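Local coordinates for tRNA-5-methyluridine(54) 2-sulfurtransferase (Pyrococcus horikoshii, PDB 3VRH), which catalyses the ATP-dependent 2-thiolation of 5-methyluridine 54 in the T loop of tRNAs, a modification that stabilises tRNA at high temperature, at residues F26-I38 / A61-N73. Numbering follows the deposited sequence.
Sequences FKEYFERKVSRTI and AVTAYVLKKLGYN
Val-34 and Val-66 meet methyl to methyl where helix 23-40, whose first turn carries the zinc ligand His-25, crosses helix 58-69 of the PP-loop (HUP-type) fold; segments 26-38 and 61-69 cross at -85°. Their CG1 atoms lie 4.1 Å apart; compact, branched valines suit a crossing where the CA atoms of Glu-31 and Val-66 are 6.5 Å apart. On the buried side Phe-30 brings a flat ring against both valines of the second helix: with its ring swung anti to the backbone N (chi1 -172°), CE1 lies 3.6 Å from Val-62 CG1, while Val-66 CG2 sits at the ring edge. Tyr-207 of helix 201-211 stacks on this ring. Further along, the CG1-CD1 arm of Ile-38 reaches Leu-67, its CD1 3.8 Å from Leu-67 CD2, and Leu-70 CD1 rests 4.0 Å from CB of the short Ser-35.

The solvent side is looser and polar. Lys-69, fully extended beyond CG, crosses Glu-31 at about a right angle, and its NZ gives a 2.7 Å salt bridge to Glu-31 OE1 on the syn side, 31° out of the carboxylate plane. The same oxygen bonds the hydroxyl of Tyr-207. Replacing Glu-31 by an alanine would probably leave Lys-69 without its mate, close to the like-charged Lys-27, which itself pairs with Glu-24. Back on the packed side, beyond the Schellman motif at Gly-71, Tyr-72 places its OH 3.4 Å from Ile-38 CG2.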
# COMPACT_ATOMS: atom_id res chain seq x y z
N PHE A 26 20.58 2.24 -25.73
CA PHE A 26 19.57 1.77 -24.79
C PHE A 26 19.81 0.30 -24.43
O PHE A 26 19.75 -0.07 -23.25
CB PHE A 26 18.16 1.92 -25.37
CG PHE A 26 17.12 1.19 -24.57
CD1 PHE A 26 16.81 1.60 -23.27
CD2 PHE A 26 16.48 0.07 -25.09
CE1 PHE A 26 15.86 0.93 -22.52
CE2 PHE A 26 15.54 -0.61 -24.34
CZ PHE A 26 15.22 -0.19 -23.05
N LYS A 27 20.07 -0.53 -25.44
CA LYS A 27 20.37 -1.95 -25.23
C LYS A 27 21.50 -2.08 -24.23
O LYS A 27 21.40 -2.84 -23.26
CB LYS A 27 20.74 -2.62 -26.56
CG LYS A 27 19.51 -3.03 -27.37
CD LYS A 27 19.78 -3.22 -28.87
CE LYS A 27 20.89 -4.22 -29.16
NZ LYS A 27 20.91 -4.60 -30.62
N GLU A 28 22.55 -1.31 -24.47
CA GLU A 28 23.73 -1.29 -23.60
C GLU A 28 23.38 -0.85 -22.18
O GLU A 28 23.78 -1.50 -21.21
CB GLU A 28 24.79 -0.37 -24.20
CG GLU A 28 26.01 -0.18 -23.32
CD GLU A 28 27.17 0.53 -24.03
OE1 GLU A 28 26.97 1.13 -25.11
OE2 GLU A 28 28.30 0.49 -23.49
N TYR A 29 22.63 0.24 -22.05
CA TYR A 29 22.16 0.68 -20.74
C TYR A 29 21.39 -0.44 -20.03
O TYR A 29 21.60 -0.72 -18.84
CB TYR A 29 21.32 1.95 -20.87
CG TYR A 29 20.29 2.16 -19.77
CD1 TYR A 29 19.01 1.63 -19.89
CD2 TYR A 29 20.59 2.91 -18.64
CE1 TYR A 29 18.06 1.82 -18.91
CE2 TYR A 29 19.65 3.11 -17.63
CZ TYR A 29 18.38 2.56 -17.78
OH TYR A 29 17.41 2.72 -16.81
N PHE A 30 20.52 -1.12 -20.77
CA PHE A 30 19.65 -2.12 -20.15
C PHE A 30 20.48 -3.31 -19.67
O PHE A 30 20.31 -3.80 -18.55
CB PHE A 30 18.59 -2.57 -21.16
CG PHE A 30 17.52 -3.47 -20.58
CD1 PHE A 30 17.69 -4.84 -20.55
CD2 PHE A 30 16.31 -2.94 -20.14
CE1 PHE A 30 16.70 -5.67 -20.06
CE2 PHE A 30 15.32 -3.78 -19.64
CZ PHE A 30 15.52 -5.14 -19.60
N GLU A 31 21.39 -3.74 -20.53
CA GLU A 31 22.26 -4.87 -20.22
C GLU A 31 23.18 -4.56 -19.05
O GLU A 31 23.41 -5.40 -18.17
CB GLU A 31 23.05 -5.27 -21.48
CG GLU A 31 22.19 -5.89 -22.59
CD GLU A 31 22.72 -5.58 -24.00
OE1 GLU A 31 21.94 -5.70 -24.98
OE2 GLU A 31 23.90 -5.22 -24.14
N ARG A 32 23.71 -3.34 -19.02
CA ARG A 32 24.53 -2.91 -17.89
C ARG A 32 23.75 -2.88 -16.58
O ARG A 32 24.22 -3.37 -15.56
CB ARG A 32 25.12 -1.52 -18.14
CG ARG A 32 26.19 -1.49 -19.19
CD ARG A 32 26.57 -0.06 -19.54
NE ARG A 32 27.68 -0.01 -20.48
CZ ARG A 32 28.96 -0.09 -20.13
NH1 ARG A 32 29.29 -0.22 -18.85
NH2 ARG A 32 29.91 -0.04 -21.06
N LYS A 33 22.55 -2.29 -16.62
CA LYS A 33 21.71 -2.25 -15.42
C LYS A 33 21.44 -3.66 -14.87
O LYS A 33 21.54 -3.90 -13.67
CB LYS A 33 20.39 -1.55 -15.72
CG LYS A 33 19.55 -1.27 -14.47
CD LYS A 33 18.62 -0.08 -14.71
CE LYS A 33 18.78 1.00 -13.63
NZ LYS A 33 17.94 2.24 -13.88
N VAL A 34 21.13 -4.59 -15.76
CA VAL A 34 20.84 -5.95 -15.31
C VAL A 34 22.11 -6.56 -14.70
O VAL A 34 22.07 -7.21 -13.66
CB VAL A 34 20.31 -6.83 -16.47
CG1 VAL A 34 20.20 -8.28 -16.02
CG2 VAL A 34 18.95 -6.32 -16.94
N SER A 35 23.24 -6.33 -15.36
CA SER A 35 24.52 -6.77 -14.84
C SER A 35 24.82 -6.17 -13.46
O SER A 35 25.28 -6.85 -12.54
CB SER A 35 25.63 -6.40 -15.81
OG SER A 35 26.84 -6.89 -15.31
N ARG A 36 24.53 -4.88 -13.31
CA ARG A 36 24.66 -4.20 -12.02
C ARG A 36 23.80 -4.84 -10.94
O ARG A 36 24.23 -5.00 -9.80
CB ARG A 36 24.34 -2.71 -12.16
CG ARG A 36 25.41 -1.96 -12.95
CD ARG A 36 24.93 -0.60 -13.50
NE ARG A 36 25.97 0.01 -14.34
CZ ARG A 36 25.76 1.02 -15.19
NH1 ARG A 36 24.55 1.55 -15.31
NH2 ARG A 36 26.77 1.50 -15.91
N THR A 37 22.59 -5.25 -11.32
CA THR A 37 21.68 -5.90 -10.39
C THR A 37 22.18 -7.25 -9.93
O THR A 37 22.12 -7.56 -8.74
CB THR A 37 20.28 -6.09 -11.01
OG1 THR A 37 19.76 -4.82 -11.38
CG2 THR A 37 19.34 -6.75 -10.01
N ILE A 38 22.68 -8.06 -10.87
CA ILE A 38 23.22 -9.36 -10.53
C ILE A 38 24.39 -9.21 -9.54
O ILE A 38 24.48 -9.92 -8.55
CB ILE A 38 23.69 -10.09 -11.79
CG1 ILE A 38 22.49 -10.37 -12.70
CG2 ILE A 38 24.43 -11.38 -11.42
CD1 ILE A 38 22.90 -10.83 -14.09
N ALA A 61 11.39 -13.88 -21.61
CA ALA A 61 12.14 -13.86 -22.85
C ALA A 61 13.35 -12.94 -22.79
O ALA A 61 14.44 -13.30 -23.22
CB ALA A 61 11.25 -13.46 -24.02
N VAL A 62 13.14 -11.73 -22.28
CA VAL A 62 14.21 -10.74 -22.19
C VAL A 62 15.22 -11.22 -21.14
O VAL A 62 16.43 -11.01 -21.28
CB VAL A 62 13.62 -9.33 -21.83
CG1 VAL A 62 14.69 -8.38 -21.30
CG2 VAL A 62 12.93 -8.73 -23.06
N THR A 63 14.72 -11.88 -20.10
CA THR A 63 15.59 -12.39 -19.05
C THR A 63 16.58 -13.36 -19.68
O THR A 63 17.79 -13.19 -19.55
CB THR A 63 14.82 -13.11 -17.93
OG1 THR A 63 13.95 -12.18 -17.26
CG2 THR A 63 15.77 -13.70 -16.90
N ALA A 64 16.07 -14.37 -20.38
CA ALA A 64 16.95 -15.38 -20.98
C ALA A 64 17.84 -14.76 -22.03
O ALA A 64 19.01 -15.13 -22.16
CB ALA A 64 16.14 -16.51 -21.58
N TYR A 65 17.30 -13.80 -22.76
CA TYR A 65 18.05 -13.12 -23.79
C TYR A 65 19.27 -12.41 -23.21
O TYR A 65 20.38 -12.55 -23.73
CB TYR A 65 17.17 -12.13 -24.57
CG TYR A 65 17.88 -11.53 -25.78
CD1 TYR A 65 18.82 -10.51 -25.64
CD2 TYR A 65 17.59 -11.97 -27.07
CE1 TYR A 65 19.46 -9.96 -26.71
CE2 TYR A 65 18.25 -11.42 -28.18
CZ TYR A 65 19.18 -10.41 -27.99
OH TYR A 65 19.83 -9.85 -29.06
N VAL A 66 19.06 -11.64 -22.15
CA VAL A 66 20.14 -10.84 -21.58
C VAL A 66 21.15 -11.66 -20.80
O VAL A 66 22.35 -11.42 -20.91
CB VAL A 66 19.61 -9.66 -20.70
CG1 VAL A 66 20.76 -8.89 -20.07
CG2 VAL A 66 18.77 -8.71 -21.54
N LEU A 67 20.69 -12.62 -20.00
CA LEU A 67 21.61 -13.50 -19.29
C LEU A 67 22.56 -14.17 -20.29
O LEU A 67 23.75 -14.31 -20.02
CB LEU A 67 20.87 -14.56 -18.50
CG LEU A 67 20.10 -14.05 -17.27
CD1 LEU A 67 19.48 -15.21 -16.54
CD2 LEU A 67 20.99 -13.26 -16.35
N LYS A 68 22.02 -14.53 -21.45
CA LYS A 68 22.79 -15.17 -22.52
C LYS A 68 23.81 -14.19 -23.09
O LYS A 68 25.00 -14.52 -23.22
CB LYS A 68 21.87 -15.64 -23.65
CG LYS A 68 22.55 -16.48 -24.73
CD LYS A 68 22.84 -17.88 -24.22
CE LYS A 68 23.53 -18.71 -25.30
NZ LYS A 68 24.04 -19.98 -24.74
N LYS A 69 23.35 -13.00 -23.45
CA LYS A 69 24.22 -11.97 -24.01
C LYS A 69 25.33 -11.57 -23.01
O LYS A 69 26.46 -11.30 -23.40
CB LYS A 69 23.41 -10.76 -24.45
CG LYS A 69 24.23 -9.71 -25.17
CD LYS A 69 23.32 -8.68 -25.83
CE LYS A 69 24.15 -7.62 -26.57
NZ LYS A 69 23.34 -6.53 -27.18
N LEU A 70 24.99 -11.58 -21.73
CA LEU A 70 25.96 -11.27 -20.68
C LEU A 70 26.99 -12.37 -20.50
O LEU A 70 28.02 -12.15 -19.87
CB LEU A 70 25.27 -10.97 -19.35
CG LEU A 70 24.54 -9.63 -19.30
CD1 LEU A 70 23.99 -9.33 -17.90
CD2 LEU A 70 25.47 -8.53 -19.77
N GLY A 71 26.73 -13.55 -21.04
CA GLY A 71 27.69 -14.63 -20.97
C GLY A 71 27.40 -15.70 -19.94
O GLY A 71 28.30 -16.46 -19.58
N TYR A 72 26.17 -15.77 -19.45
CA TYR A 72 25.81 -16.79 -18.48
C TYR A 72 25.47 -18.12 -19.13
O TYR A 72 25.16 -18.17 -20.32
CB TYR A 72 24.66 -16.31 -17.58
CG TYR A 72 25.12 -15.25 -16.62
CD1 TYR A 72 25.15 -13.92 -17.00
CD2 TYR A 72 25.56 -15.59 -15.35
CE1 TYR A 72 25.60 -12.94 -16.13
CE2 TYR A 72 26.01 -14.62 -14.47
CZ TYR A 72 26.03 -13.30 -14.87
OH TYR A 72 26.48 -12.32 -14.01
N ASN A 73 25.53 -19.20 -18.36
CA ASN A 73 25.22 -20.52 -18.87
C ASN A 73 23.73 -20.83 -18.66
O ASN A 73 23.32 -21.30 -17.61
CB ASN A 73 26.08 -21.60 -18.19
CG ASN A 73 25.70 -23.00 -18.60
OD1 ASN A 73 25.09 -23.21 -19.65
ND2 ASN A 73 26.04 -23.98 -17.76